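Local coordinates for 7,8-dihydro-6-hydroxymethylpterin pyrophosphokinase-dihydropteroate synthase (Plasmodium falciparum, PDB 6JWS), which probably catalyses two consecutive steps of folate biosynthesis, ATP-dependent pyrophosphorylation of 6-hydroxymethyl-7,8-dihydropterin and condensation of the resulting diphosphate with 4-aminobenzoate to 7,8-dihydropteroate, at residues H39-Y44 / V168-F173; N16-N21 / L178-V183; K47-S52 / E108-F113. The protein carries 1 engineered substitution. All blocks are in the same frame, centred on the assembly; numbering follows the deposited sequence.

How the contacts relate
From the N terminus, the chain lays down strand 16-24, helix 30-44 and strand 46-57, then passes through helix 108-114 before returning as strand 163-172 and helix 177-190. The three closures sit one within another. Contact 3 (47-52 with 108-113) closes the innermost loop, contact 1 (39-44 with 168-173) encloses it, and contact 2 (16-21 with 178-183) encloses both; none cross. Strands 16-24, 163-172 and 46-57 run side by side in one antiparallel sheet, with backbone bonds from Val170 to Ala18 and from Val169 to Ile49. Contacts 1 and 2 set helices on one face, while contact 3 brings helix 108-114 to the other.

Contact 1 of 3, residues H39-Y44 / V168-F173; sequences HLVEKY and VVVKTF. With CA (calcium ion), chain L.
Glu42 grips a calcium ion twice at the end of its helix, on the side facing the 168-173 strand, with its backbone O at 2.2 Å from the metal and its carboxylate OE1 at 2.5 Å. Its side chain bends at chi2 (-52°) to fold the carboxylate back beside its own carbonyl, making a chelate from a single residue. The other carboxylate oxygen, OE2, takes a hydrogen bond from Ile48 N, which helps fix the rotation of the group. Two waters bind as well, water 1 at 2.1 Å from the calcium and water 2 at 2.4 Å; Gly46 O and Glu99 OE2 bind it too.

Phe173, just past the end of the strand, reaches the edge of this site through water 2, which lies between the metal and the ring, in the ring plane. An edge of the ring is also turned to the Tyr44 carbonyl: CE1 lies 3.4 Å from Tyr44 O, near the ring plane. Tyr97 stacks on the same ring. The Tyr44 side chain itself heads elsewhere, its OH bonded to Glu93 O.

Deeper in, the helix meets the strand through methyls alone. Val41 holds CG1 anti to the backbone N (chi1 169°), which carries it to Val170 CG2 at 3.6 Å, the two side chains crossing obliquely. Val41 also rests on Ile48 of the adjoining strand, and Val170 on Leu20. A helix lying on an antiparallel sheet of order 4-1-3-2, within a beta-alpha-beta-beta-alpha-beta chain course, is the ferredoxin-like fold of HPPK; here the end of its first helix also carries the calcium site.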
ATOM      1  N   HIS B  39      -8.345   0.643 -40.260  1.00 28.63           N
ATOM      2  CA  HIS B  39      -8.539  -0.285 -41.363  1.00 30.82           C
ATOM      3  C   HIS B  39      -8.567   0.457 -42.696  1.00 29.60           C
ATOM      4  O   HIS B  39      -7.870   0.071 -43.625  1.00 32.80           O
ATOM      5  CB  HIS B  39      -9.829  -1.089 -41.181  1.00 32.56           C
ATOM      6  CG  HIS B  39      -9.782  -2.050 -40.047  1.00 39.18           C
ATOM      7  ND1 HIS B  39      -8.796  -3.022 -39.942  1.00 40.07           N
ATOM      8  CD2 HIS B  39     -10.625  -2.238 -39.004  1.00 39.53           C
ATOM      9  CE1 HIS B  39      -9.021  -3.744 -38.865  1.00 42.26           C
ATOM     10  NE2 HIS B  39     -10.133  -3.275 -38.265  1.00 40.94           N
ATOM     11  N   LEU B  40      -9.369   1.527 -42.775  1.00 29.50           N
ATOM     12  CA  LEU B  40      -9.520   2.269 -44.018  1.00 28.19           C
ATOM     13  C   LEU B  40      -8.200   2.912 -44.426  1.00 28.72           C
ATOM     14  O   LEU B  40      -7.890   2.971 -45.618  1.00 30.80           O
ATOM     15  CB  LEU B  40     -10.673   3.269 -43.892  1.00 28.01           C
ATOM     16  CG  LEU B  40     -12.043   2.610 -43.710  1.00 27.41           C
ATOM     17  CD1 LEU B  40     -13.123   3.633 -43.414  1.00 26.26           C
ATOM     18  CD2 LEU B  40     -12.410   1.766 -44.926  1.00 27.80           C
ATOM     19  N   VAL B  41      -7.403   3.336 -43.436  1.00 28.44           N
ATOM     20  CA  VAL B  41      -6.061   3.845 -43.700  1.00 29.29           C
ATOM     21  C   VAL B  41      -5.183   2.732 -44.292  1.00 31.21           C
ATOM     22  O   VAL B  41      -4.478   2.963 -45.274  1.00 29.58           O
ATOM     23  CB  VAL B  41      -5.438   4.489 -42.438  1.00 29.88           C
ATOM     24  CG1 VAL B  41      -3.951   4.787 -42.602  1.00 28.38           C
ATOM     25  CG2 VAL B  41      -6.192   5.736 -41.983  1.00 26.75           C
ATOM     26  N   GLU B  42      -5.204   1.532 -43.680  1.00 33.37           N
ATOM     27  CA  GLU B  42      -4.422   0.387 -44.142  1.00 36.58           C
ATOM     28  C   GLU B  42      -4.817   0.013 -45.570  1.00 37.40           C
ATOM     29  O   GLU B  42      -3.968  -0.424 -46.344  1.00 34.94           O
ATOM     30  CB  GLU B  42      -4.758  -0.885 -43.349  1.00 38.77           C
ATOM     31  CG  GLU B  42      -3.670  -1.417 -42.436  1.00 38.52           C
ATOM     32  CD  GLU B  42      -2.261  -1.665 -42.954  1.00 39.14           C
ATOM     33  OE1 GLU B  42      -2.086  -2.041 -44.132  1.00 38.47           O
ATOM     34  OE2 GLU B  42      -1.326  -1.496 -42.150  1.00 40.57           O
ATOM     35  N   LYS B  43      -6.123   0.118 -45.871  1.00 37.24           N
ATOM     36  CA  LYS B  43      -6.707  -0.276 -47.148  1.00 36.90           C
ATOM     37  C   LYS B  43      -6.346   0.720 -48.253  1.00 35.28           C
ATOM     38  O   LYS B  43      -5.848   0.318 -49.300  1.00 36.58           O
ATOM     39  CB  LYS B  43      -8.224  -0.427 -46.989  1.00 37.56           C
ATOM     40  CG  LYS B  43      -8.964  -1.026 -48.178  1.00 39.03           C
ATOM     41  CD  LYS B  43     -10.436  -1.242 -47.879  1.00 39.15           C
ATOM     42  CE  LYS B  43     -11.202  -1.933 -48.989  1.00 37.74           C
ATOM     43  NZ  LYS B  43     -10.523  -3.165 -49.451  1.00 38.19           N
ATOM     44  N   TYR B  44      -6.555   2.020 -47.991  1.00 34.91           N
ATOM     45  CA  TYR B  44      -6.557   3.034 -49.034  1.00 33.20           C
ATOM     46  C   TYR B  44      -5.294   3.895 -49.058  1.00 33.97           C
ATOM     47  O   TYR B  44      -5.107   4.642 -50.013  1.00 40.33           O
ATOM     48  CB  TYR B  44      -7.805   3.917 -48.935  1.00 31.68           C
ATOM     49  CG  TYR B  44      -9.119   3.232 -49.230  1.00 31.89           C
ATOM     50  CD1 TYR B  44      -9.262   2.361 -50.304  1.00 32.46           C
ATOM     51  CD2 TYR B  44     -10.240   3.490 -48.454  1.00 32.60           C
ATOM     52  CE1 TYR B  44     -10.474   1.741 -50.574  1.00 30.88           C
ATOM     53  CE2 TYR B  44     -11.461   2.885 -48.714  1.00 33.15           C
ATOM     54  CZ  TYR B  44     -11.576   2.009 -49.781  1.00 33.11           C
ATOM     55  OH  TYR B  44     -12.784   1.424 -50.039  1.00 38.07           O
ATOM     56  N   VAL B 168      -0.809   7.600 -35.934  1.00 23.01           N
ATOM     57  CA  VAL B 168      -0.325   6.486 -36.733  1.00 24.09           C
ATOM     58  C   VAL B 168       0.748   7.005 -37.687  1.00 24.96           C
ATOM     59  O   VAL B 168       0.654   8.129 -38.168  1.00 26.76           O
ATOM     60  CB  VAL B 168      -1.432   5.734 -37.508  1.00 25.55           C
ATOM     61  CG1 VAL B 168      -2.691   5.524 -36.692  1.00 25.74           C
ATOM     62  CG2 VAL B 168      -1.759   6.375 -38.845  1.00 28.97           C
ATOM     63  N   VAL B 169       1.779   6.184 -37.926  1.00 22.85           N
ATOM     64  CA  VAL B 169       2.701   6.421 -39.025  1.00 21.69           C
ATOM     65  C   VAL B 169       2.332   5.472 -40.167  1.00 24.22           C
ATOM     66  O   VAL B 169       2.120   4.273 -39.949  1.00 27.22           O
ATOM     67  CB  VAL B 169       4.167   6.248 -38.591  1.00 19.57           C
ATOM     68  CG1 VAL B 169       5.123   6.436 -39.755  1.00 19.42           C
ATOM     69  CG2 VAL B 169       4.559   7.149 -37.418  1.00 17.69           C
ATOM     70  N   VAL B 170       2.232   6.035 -41.381  1.00 25.67           N
ATOM     71  CA  VAL B 170       1.865   5.322 -42.596  1.00 25.36           C
ATOM     72  C   VAL B 170       3.017   5.412 -43.598  1.00 26.78           C
ATOM     73  O   VAL B 170       3.557   6.490 -43.861  1.00 27.44           O
ATOM     74  CB  VAL B 170       0.548   5.869 -43.187  1.00 25.75           C
ATOM     75  CG1 VAL B 170       0.073   5.052 -44.373  1.00 26.57           C
ATOM     76  CG2 VAL B 170      -0.555   5.880 -42.148  1.00 26.86           C
ATOM     77  N   LYS B 171       3.415   4.254 -44.132  1.00 28.81           N
ATOM     78  CA  LYS B 171       4.229   4.216 -45.342  1.00 29.62           C
ATOM     79  C   LYS B 171       3.245   4.203 -46.510  1.00 30.61           C
ATOM     80  O   LYS B 171       2.463   3.258 -46.639  1.00 27.50           O
ATOM     81  CB  LYS B 171       5.190   3.028 -45.298  1.00 27.89           C
ATOM     82  CG  LYS B 171       6.091   2.793 -46.508  1.00 29.76           C
ATOM     83  CD  LYS B 171       6.592   1.329 -46.567  1.00 30.17           C
ATOM     84  CE  LYS B 171       7.966   1.060 -45.970  1.00 30.18           C
ATOM     85  NZ  LYS B 171       8.134  -0.360 -45.553  1.00 26.41           N
ATOM     86  N   THR B 172       3.238   5.302 -47.286  1.00 30.36           N
ATOM     87  CA  THR B 172       2.150   5.592 -48.214  1.00 31.84           C
ATOM     88  C   THR B 172       2.637   5.634 -49.662  1.00 31.52           C
ATOM     89  O   THR B 172       3.789   5.963 -49.945  1.00 31.11           O
ATOM     90  CB  THR B 172       1.362   6.842 -47.788  1.00 31.41           C
ATOM     91  OG1 THR B 172       0.097   6.785 -48.443  1.00 31.73           O
ATOM     92  CG2 THR B 172       2.047   8.153 -48.110  1.00 32.11           C
ATOM     93  N   PHE B 173       1.724   5.288 -50.573  1.00 35.34           N
ATOM     94  CA  PHE B 173       2.013   5.257 -52.005  1.00 36.84           C
ATOM     95  C   PHE B 173       1.470   6.529 -52.657  1.00 38.96           C
ATOM     96  O   PHE B 173       1.728   6.791 -53.834  1.00 41.42           O
ATOM     97  CB  PHE B 173       1.451   3.982 -52.655  1.00 29.33           C
ATOM     98  CG  PHE B 173       0.103   3.548 -52.136  1.00 28.75           C
ATOM     99  CD1 PHE B 173      -1.023   4.345 -52.315  1.00 28.69           C
ATOM    100  CD2 PHE B 173      -0.042   2.354 -51.436  1.00 26.49           C
ATOM    101  CE1 PHE B 173      -2.260   3.957 -51.818  1.00 28.08           C
ATOM    102  CE2 PHE B 173      -1.282   1.963 -50.941  1.00 25.33           C
ATOM    103  CZ  PHE B 173      -2.393   2.759 -51.139  1.00 26.98           C
TER
HETATM  104 CA    CA L 804      -2.145  -1.657 -46.606  1.00 35.75          CA
HETATM  105  O   HOH W   1      -0.067  -1.697 -47.092  1.00 27.62           O
HETATM  106  O   HOH W   2      -2.265  -1.358 -49.014  1.00 30.04           O

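Contact 2 of 3, residues N16-N21 / L178-V183; sequences NIAVLN and LSMLVV
Met180 reaches straight out from its helix and lays its thioether end against two side chains of the strand, Ala18 and Leu20. Its CG is anti to the backbone N (chi1 178°) and chi2 is also extended, so the chain spans the gap between the backbones; the Ala18 and Met180 CA atoms are 9.0 Å apart. At chi3 (78°) the chain turns, so the S-CE bond runs across the strand direction.

Both the sulfur and the methyl face Ala18 CB, and the methyl alone also reaches Leu20. SD stands 3.7 Å from Ala18 CB, whereas the modelled separation of Met180 CE from that same CB is too short to be trusted. CE also lies 3.9 Å from Leu20 CD2, roughly at right angles to its direction to Ala18, and here the two long side chains slant across each other. Ala18 offers only its CB, while the longer Leu20 rises beside the methionine end. All three residues are buried, and the contact is wholly apolar.

Met180 also touches Ile211 and Phe214 of strand 208-214, next to strand 16-24, and Ile211 belongs to the ATP pocket; one residue along the helix, Leu181 touches the nucleotide itself. Helix 177-190 therefore lies over these two neighbouring strands, with helix 228-236 packed against it at Val182, while Ile17 and Val19 face the opposite side of the sheet, toward helix 108-114.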
ATOM      1  N   ASN B  16       6.257   7.192 -49.521  1.00 37.25           N
ATOM      2  CA  ASN B  16       6.333   8.344 -48.628  1.00 35.90           C
ATOM      3  C   ASN B  16       5.960   7.954 -47.192  1.00 34.66           C
ATOM      4  O   ASN B  16       5.250   6.970 -46.978  1.00 30.87           O
ATOM      5  CB  ASN B  16       5.457   9.500 -49.129  1.00 35.54           C
ATOM      6  CG  ASN B  16       5.898  10.062 -50.472  1.00 36.25           C
ATOM      7  OD1 ASN B  16       7.058  10.437 -50.644  1.00 31.20           O
ATOM      8  ND2 ASN B  16       4.979  10.127 -51.427  1.00 31.87           N
ATOM      9  N   ILE B  17       6.426   8.769 -46.223  1.00 30.94           N
ATOM     10  CA  ILE B  17       6.084   8.639 -44.811  1.00 29.21           C
ATOM     11  C   ILE B  17       5.170   9.783 -44.363  1.00 27.68           C
ATOM     12  O   ILE B  17       5.594  10.934 -44.299  1.00 28.56           O
ATOM     13  CB  ILE B  17       7.351   8.576 -43.924  1.00 27.50           C
ATOM     14  CG1 ILE B  17       8.377   7.559 -44.425  1.00 25.34           C
ATOM     15  CG2 ILE B  17       6.952   8.305 -42.477  1.00 26.46           C
ATOM     16  CD1 ILE B  17       7.902   6.125 -44.314  1.00 25.44           C
ATOM     17  N   ALA B  18       3.942   9.440 -43.966  1.00 26.38           N
ATOM     18  CA  ALA B  18       3.009  10.379 -43.361  1.00 25.19           C
ATOM     19  C   ALA B  18       2.713   9.986 -41.913  1.00 24.20           C
ATOM     20  O   ALA B  18       2.651   8.797 -41.594  1.00 23.13           O
ATOM     21  CB  ALA B  18       1.718  10.387 -44.134  1.00 22.68           C
ATOM     22  N   VAL B  19       2.449  11.004 -41.078  1.00 22.48           N
ATOM     23  CA  VAL B  19       2.019  10.832 -39.703  1.00 20.95           C
ATOM     24  C   VAL B  19       0.630  11.444 -39.575  1.00 21.84           C
ATOM     25  O   VAL B  19       0.430  12.585 -39.972  1.00 23.66           O
ATOM     26  CB  VAL B  19       3.037  11.466 -38.735  1.00 20.65           C
ATOM     27  CG1 VAL B  19       2.724  11.180 -37.274  1.00 19.57           C
ATOM     28  CG2 VAL B  19       4.458  11.033 -39.056  1.00 20.19           C
ATOM     29  N   LEU B  20      -0.327  10.657 -39.067  1.00 21.87           N
ATOM     30  CA  LEU B  20      -1.717  11.068 -38.964  1.00 22.54           C
ATOM     31  C   LEU B  20      -2.177  11.147 -37.509  1.00 23.37           C
ATOM     32  O   LEU B  20      -1.658  10.440 -36.641  1.00 21.41           O
ATOM     33  CB  LEU B  20      -2.616  10.087 -39.727  1.00 23.15           C
ATOM     34  CG  LEU B  20      -2.268   9.801 -41.187  1.00 24.12           C
ATOM     35  CD1 LEU B  20      -3.338   8.906 -41.794  1.00 24.24           C
ATOM     36  CD2 LEU B  20      -2.137  11.091 -42.000  1.00 25.67           C
ATOM     37  N   ASN B  21      -3.186  12.008 -37.292  1.00 23.21           N
ATOM     38  CA  ASN B  21      -3.987  12.056 -36.083  1.00 23.50           C
ATOM     39  C   ASN B  21      -5.413  11.599 -36.403  1.00 25.24           C
ATOM     40  O   ASN B  21      -5.998  12.029 -37.394  1.00 27.00           O
ATOM     41  CB  ASN B  21      -3.965  13.440 -35.430  1.00 24.01           C
ATOM     42  CG  ASN B  21      -4.522  13.394 -34.020  1.00 27.40           C
ATOM     43  OD1 ASN B  21      -3.824  13.017 -33.086  1.00 30.92           O
ATOM     44  ND2 ASN B  21      -5.788  13.724 -33.840  1.00 26.99           N
ATOM     45  N   LEU B 178      -1.547  16.739 -50.379  1.00 37.82           N
ATOM     46  CA  LEU B 178      -2.829  17.223 -50.879  1.00 34.88           C
ATOM     47  C   LEU B 178      -3.636  16.047 -51.414  1.00 31.16           C
ATOM     48  O   LEU B 178      -4.808  15.914 -51.085  1.00 30.73           O
ATOM     49  CB  LEU B 178      -2.662  18.352 -51.902  1.00 35.96           C
ATOM     50  CG  LEU B 178      -3.969  19.013 -52.344  1.00 37.38           C
ATOM     51  CD1 LEU B 178      -4.917  19.215 -51.172  1.00 36.44           C
ATOM     52  CD2 LEU B 178      -3.711  20.334 -53.049  1.00 41.65           C
ATOM     53  N   SER B 179      -2.994  15.166 -52.192  1.00 32.03           N
ATOM     54  CA  SER B 179      -3.694  13.962 -52.629  1.00 34.79           C
ATOM     55  C   SER B 179      -4.097  13.127 -51.411  1.00 35.15           C
ATOM     56  O   SER B 179      -5.216  12.609 -51.352  1.00 35.15           O
ATOM     57  CB  SER B 179      -2.907  13.137 -53.622  1.00 34.22           C
ATOM     58  OG  SER B 179      -2.101  13.954 -54.462  1.00 34.98           O
ATOM     59  N   MET B 180      -3.199  13.031 -50.422  1.00 33.76           N
ATOM     60  CA  MET B 180      -3.515  12.234 -49.247  1.00 35.73           C
ATOM     61  C   MET B 180      -4.737  12.801 -48.531  1.00 35.83           C
ATOM     62  O   MET B 180      -5.636  12.049 -48.143  1.00 37.61           O
ATOM     63  CB  MET B 180      -2.345  12.125 -48.265  1.00 37.35           C
ATOM     64  CG  MET B 180      -2.719  11.320 -47.026  1.00 37.89           C
ATOM     65  SD  MET B 180      -1.292  10.523 -46.295  1.00 38.57           S
ATOM     66  CE  MET B 180      -0.578  11.919 -45.439  1.00 40.80           C
ATOM     67  N   LEU B 181      -4.777  14.130 -48.369  1.00 34.76           N
ATOM     68  CA  LEU B 181      -5.896  14.739 -47.670  1.00 33.64           C
ATOM     69  C   LEU B 181      -7.208  14.459 -48.406  1.00 33.63           C
ATOM     70  O   LEU B 181      -8.238  14.201 -47.774  1.00 33.09           O
ATOM     71  CB  LEU B 181      -5.639  16.235 -47.494  1.00 36.99           C
ATOM     72  CG  LEU B 181      -6.716  16.990 -46.719  1.00 37.94           C
ATOM     73  CD1 LEU B 181      -6.923  16.389 -45.333  1.00 37.02           C
ATOM     74  CD2 LEU B 181      -6.352  18.462 -46.618  1.00 40.38           C
ATOM     75  N   VAL B 182      -7.160  14.480 -49.745  1.00 32.37           N
ATOM     76  CA  VAL B 182      -8.348  14.195 -50.539  1.00 33.33           C
ATOM     77  C   VAL B 182      -8.859  12.796 -50.197  1.00 32.62           C
ATOM     78  O   VAL B 182     -10.031  12.633 -49.853  1.00 31.54           O
ATOM     79  CB  VAL B 182      -8.094  14.362 -52.056  1.00 34.71           C
ATOM     80  CG1 VAL B 182      -9.279  13.877 -52.884  1.00 31.96           C
ATOM     81  CG2 VAL B 182      -7.708  15.796 -52.424  1.00 31.12           C
ATOM     82  N   VAL B 183      -7.966  11.794 -50.258  1.00 32.45           N
ATOM     83  CA  VAL B 183      -8.343  10.427 -49.914  1.00 33.73           C
ATOM     84  C   VAL B 183      -8.829  10.343 -48.464  1.00 34.82           C
ATOM     85  O   VAL B 183      -9.779   9.615 -48.175  1.00 37.84           O
ATOM     86  CB  VAL B 183      -7.236   9.396 -50.197  1.00 34.39           C
ATOM     87  CG1 VAL B 183      -7.748   7.982 -49.969  1.00 35.43           C
ATOM     88  CG2 VAL B 183      -6.675   9.521 -51.606  1.00 33.75           C
TER

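Contact 3 of 3, residues K47-S52 / E108-F113; sequences KIINTS and EEYETF
The strand through 47-52 (strand 46-57) carries a classic beta bulge, in which Ile49 and Asn50 both face Val169 of the next strand, and Ile49 CA lies 8.4 Å from Tyr110 CA of the helix. Both bulge residues direct their side chains at the helix, and Tyr110 receives them together. Ile49 sends CD1 in at the root of the tyrosine, 3.7 Å from Tyr110 CG and equally near its CB, the two side chains sliding past each other in opposite directions.

At the far end, Asn50 ND2 donates to Tyr110 OH over 2.8 Å, a fairly straight bond (159° at the hydrogen). The hydroxyl lies in the plane of the amide, and amide and ring stand almost perpendicular, 85° apart. Tyr110 holds CG anti to its N (chi1 -177°), extending the ring away from the helix to reach this amide.

The amide oxygen, Asn50 OD1, accepts from Arg569 NH2 and weakly from Thr51 N. The NH2 of the amide gives to a hydroxyl and its oxygen faces an arginine, which should favour one sense of rotation of the amide, and the bulge couples the kinase sheet to Arg569 in the pterin-binding part of the enzyme.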
ATOM      1  N   LYS B  47       0.791   1.350 -45.564  1.00 27.61           N
ATOM      2  CA  LYS B  47       1.014   0.454 -44.448  1.00 26.58           C
ATOM      3  C   LYS B  47       1.216   1.215 -43.135  1.00 24.09           C
ATOM      4  O   LYS B  47       2.156   2.002 -43.014  1.00 22.79           O
ATOM      5  CB  LYS B  47       2.221  -0.441 -44.732  1.00 27.45           C
ATOM      6  CG  LYS B  47       2.448  -1.444 -43.619  1.00 27.86           C
ATOM      7  CD  LYS B  47       3.587  -2.404 -43.800  1.00 30.18           C
ATOM      8  CE  LYS B  47       3.261  -3.622 -42.963  1.00 33.04           C
ATOM      9  NZ  LYS B  47       4.495  -4.231 -42.440  1.00 40.95           N
ATOM     10  N   ILE B  48       0.389   0.891 -42.131  1.00 21.32           N
ATOM     11  CA  ILE B  48       0.592   1.382 -40.775  1.00 22.05           C
ATOM     12  C   ILE B  48       1.810   0.705 -40.146  1.00 21.81           C
ATOM     13  O   ILE B  48       1.836  -0.512 -39.978  1.00 22.41           O
ATOM     14  CB  ILE B  48      -0.671   1.170 -39.920  1.00 23.30           C
ATOM     15  CG1 ILE B  48      -1.859   1.934 -40.510  1.00 22.69           C
ATOM     16  CG2 ILE B  48      -0.398   1.571 -38.471  1.00 21.95           C
ATOM     17  CD1 ILE B  48      -3.195   1.592 -39.885  1.00 24.92           C
ATOM     18  N   ILE B  49       2.806   1.511 -39.766  1.00 19.91           N
ATOM     19  CA  ILE B  49       4.055   0.990 -39.239  1.00 17.17           C
ATOM     20  C   ILE B  49       4.334   1.575 -37.857  1.00 17.18           C
ATOM     21  O   ILE B  49       5.407   1.322 -37.316  1.00 17.29           O
ATOM     22  CB  ILE B  49       5.236   1.283 -40.188  1.00 18.33           C
ATOM     23  CG1 ILE B  49       5.321   2.770 -40.540  1.00 17.28           C
ATOM     24  CG2 ILE B  49       5.221   0.400 -41.431  1.00 17.75           C
ATOM     25  CD1 ILE B  49       6.585   3.139 -41.266  1.00 16.78           C
ATOM     26  N   ASN B  50       3.407   2.384 -37.309  1.00 16.38           N
ATOM     27  CA  ASN B  50       3.528   2.886 -35.949  1.00 15.90           C
ATOM     28  C   ASN B  50       2.168   3.387 -35.455  1.00 16.13           C
ATOM     29  O   ASN B  50       1.325   3.783 -36.249  1.00 17.52           O
ATOM     30  CB  ASN B  50       4.688   3.881 -35.785  1.00 15.80           C
ATOM     31  CG  ASN B  50       5.252   3.879 -34.377  1.00 16.42           C
ATOM     32  OD1 ASN B  50       4.602   3.417 -33.430  1.00 16.50           O
ATOM     33  ND2 ASN B  50       6.454   4.397 -34.219  1.00 15.56           N
ATOM     34  N   THR B  51       1.928   3.296 -34.142  1.00 15.56           N
ATOM     35  CA  THR B  51       0.738   3.829 -33.508  1.00 15.07           C
ATOM     36  C   THR B  51       1.136   4.313 -32.121  1.00 14.71           C
ATOM     37  O   THR B  51       2.133   3.856 -31.571  1.00 16.35           O
ATOM     38  CB  THR B  51      -0.381   2.785 -33.349  1.00 17.14           C
ATOM     39  OG1 THR B  51       0.129   1.546 -32.839  1.00 18.18           O
ATOM     40  CG2 THR B  51      -1.180   2.528 -34.613  1.00 18.22           C
ATOM     41  N   SER B  52       0.360   5.242 -31.564  1.00 13.45           N
ATOM     42  CA  SER B  52       0.515   5.677 -30.191  1.00 12.36           C
ATOM     43  C   SER B  52      -0.494   4.891 -29.357  1.00 12.11           C
ATOM     44  O   SER B  52      -1.274   4.132 -29.923  1.00 11.31           O
ATOM     45  CB  SER B  52       0.228   7.156 -30.105  1.00 12.49           C
ATOM     46  OG  SER B  52      -1.172   7.408 -30.283  1.00 12.22           O
ATOM     47  N   GLU B 108      13.236   1.079 -44.303  1.00 35.92           N
ATOM     48  CA  GLU B 108      14.291   2.040 -44.606  1.00 36.24           C
ATOM     49  C   GLU B 108      13.734   3.453 -44.789  1.00 31.64           C
ATOM     50  O   GLU B 108      14.343   4.408 -44.313  1.00 30.76           O
ATOM     51  CB  GLU B 108      15.109   1.600 -45.825  1.00 42.72           C
ATOM     52  CG  GLU B 108      15.623   0.164 -45.744  1.00 57.05           C
ATOM     53  CD  GLU B 108      16.772  -0.162 -44.790  1.00 65.12           C
ATOM     54  OE1 GLU B 108      17.323   0.772 -44.157  1.00 68.19           O
ATOM     55  OE2 GLU B 108      17.122  -1.362 -44.684  1.00 68.25           O
ATOM     56  N   GLU B 109      12.597   3.592 -45.482  1.00 29.68           N
ATOM     57  CA  GLU B 109      11.993   4.902 -45.682  1.00 32.96           C
ATOM     58  C   GLU B 109      11.585   5.521 -44.339  1.00 35.33           C
ATOM     59  O   GLU B 109      11.632   6.744 -44.181  1.00 30.98           O
ATOM     60  CB  GLU B 109      10.813   4.845 -46.660  1.00 35.58           C
ATOM     61  CG  GLU B 109      11.217   4.581 -48.109  1.00 40.91           C
ATOM     62  CD  GLU B 109      11.298   3.113 -48.512  1.00 45.11           C
ATOM     63  OE1 GLU B 109      10.819   2.265 -47.734  1.00 47.24           O
ATOM     64  OE2 GLU B 109      11.840   2.816 -49.606  1.00 46.17           O
ATOM     65  N   TYR B 110      11.161   4.670 -43.386  1.00 32.20           N
ATOM     66  CA  TYR B 110      10.839   5.129 -42.045  1.00 30.97           C
ATOM     67  C   TYR B 110      12.115   5.597 -41.361  1.00 28.70           C
ATOM     68  O   TYR B 110      12.114   6.654 -40.744  1.00 26.00           O
ATOM     69  CB  TYR B 110      10.162   4.033 -41.216  1.00 32.25           C
ATOM     70  CG  TYR B 110       9.707   4.423 -39.827  1.00 34.96           C
ATOM     71  CD1 TYR B 110       9.035   5.614 -39.592  1.00 35.10           C
ATOM     72  CD2 TYR B 110       9.902   3.576 -38.744  1.00 33.94           C
ATOM     73  CE1 TYR B 110       8.587   5.959 -38.326  1.00 35.72           C
ATOM     74  CE2 TYR B 110       9.449   3.900 -37.476  1.00 31.73           C
ATOM     75  CZ  TYR B 110       8.793   5.097 -37.262  1.00 33.56           C
ATOM     76  OH  TYR B 110       8.346   5.432 -36.014  1.00 34.30           O
ATOM     77  N   GLU B 111      13.182   4.799 -41.482  1.00 30.82           N
ATOM     78  CA  GLU B 111      14.478   5.088 -40.881  1.00 36.03           C
ATOM     79  C   GLU B 111      14.951   6.460 -41.371  1.00 36.79           C
ATOM     80  O   GLU B 111      15.417   7.291 -40.589  1.00 34.07           O
ATOM     81  CB  GLU B 111      15.442   3.933 -41.185  1.00 42.21           C
ATOM     82  CG  GLU B 111      16.917   4.325 -41.276  1.00 56.59           C
ATOM     83  CD  GLU B 111      17.687   3.899 -42.530  1.00 63.99           C
ATOM     84  OE1 GLU B 111      17.530   4.562 -43.594  1.00 58.96           O
ATOM     85  OE2 GLU B 111      18.461   2.911 -42.445  1.00 64.76           O
ATOM     86  N   THR B 112      14.765   6.688 -42.677  1.00 36.79           N
ATOM     87  CA  THR B 112      15.179   7.898 -43.362  1.00 36.44           C
ATOM     88  C   THR B 112      14.398   9.082 -42.799  1.00 33.94           C
ATOM     89  O   THR B 112      14.979  10.112 -42.477  1.00 30.71           O
ATOM     90  CB  THR B 112      15.027   7.703 -44.877  1.00 39.95           C
ATOM     91  OG1 THR B 112      16.085   6.824 -45.258  1.00 45.12           O
ATOM     92  CG2 THR B 112      15.119   8.987 -45.675  1.00 42.08           C
ATOM     93  N   PHE B 113      13.074   8.914 -42.685  1.00 31.76           N
ATOM     94  CA  PHE B 113      12.212   9.949 -42.147  1.00 30.80           C
ATOM     95  C   PHE B 113      12.641  10.335 -40.729  1.00 32.79           C
ATOM     96  O   PHE B 113      12.716  11.523 -40.440  1.00 34.18           O
ATOM     97  CB  PHE B 113      10.740   9.573 -42.304  1.00 28.20           C
ATOM     98  CG  PHE B 113       9.814  10.333 -41.387  1.00 27.67           C
ATOM     99  CD1 PHE B 113       9.211  11.512 -41.805  1.00 26.37           C
ATOM    100  CD2 PHE B 113       9.544   9.868 -40.105  1.00 24.95           C
ATOM    101  CE1 PHE B 113       8.353  12.207 -40.960  1.00 27.14           C
ATOM    102  CE2 PHE B 113       8.699  10.566 -39.254  1.00 25.95           C
ATOM    103  CZ  PHE B 113       8.099  11.736 -39.682  1.00 27.25           C
TER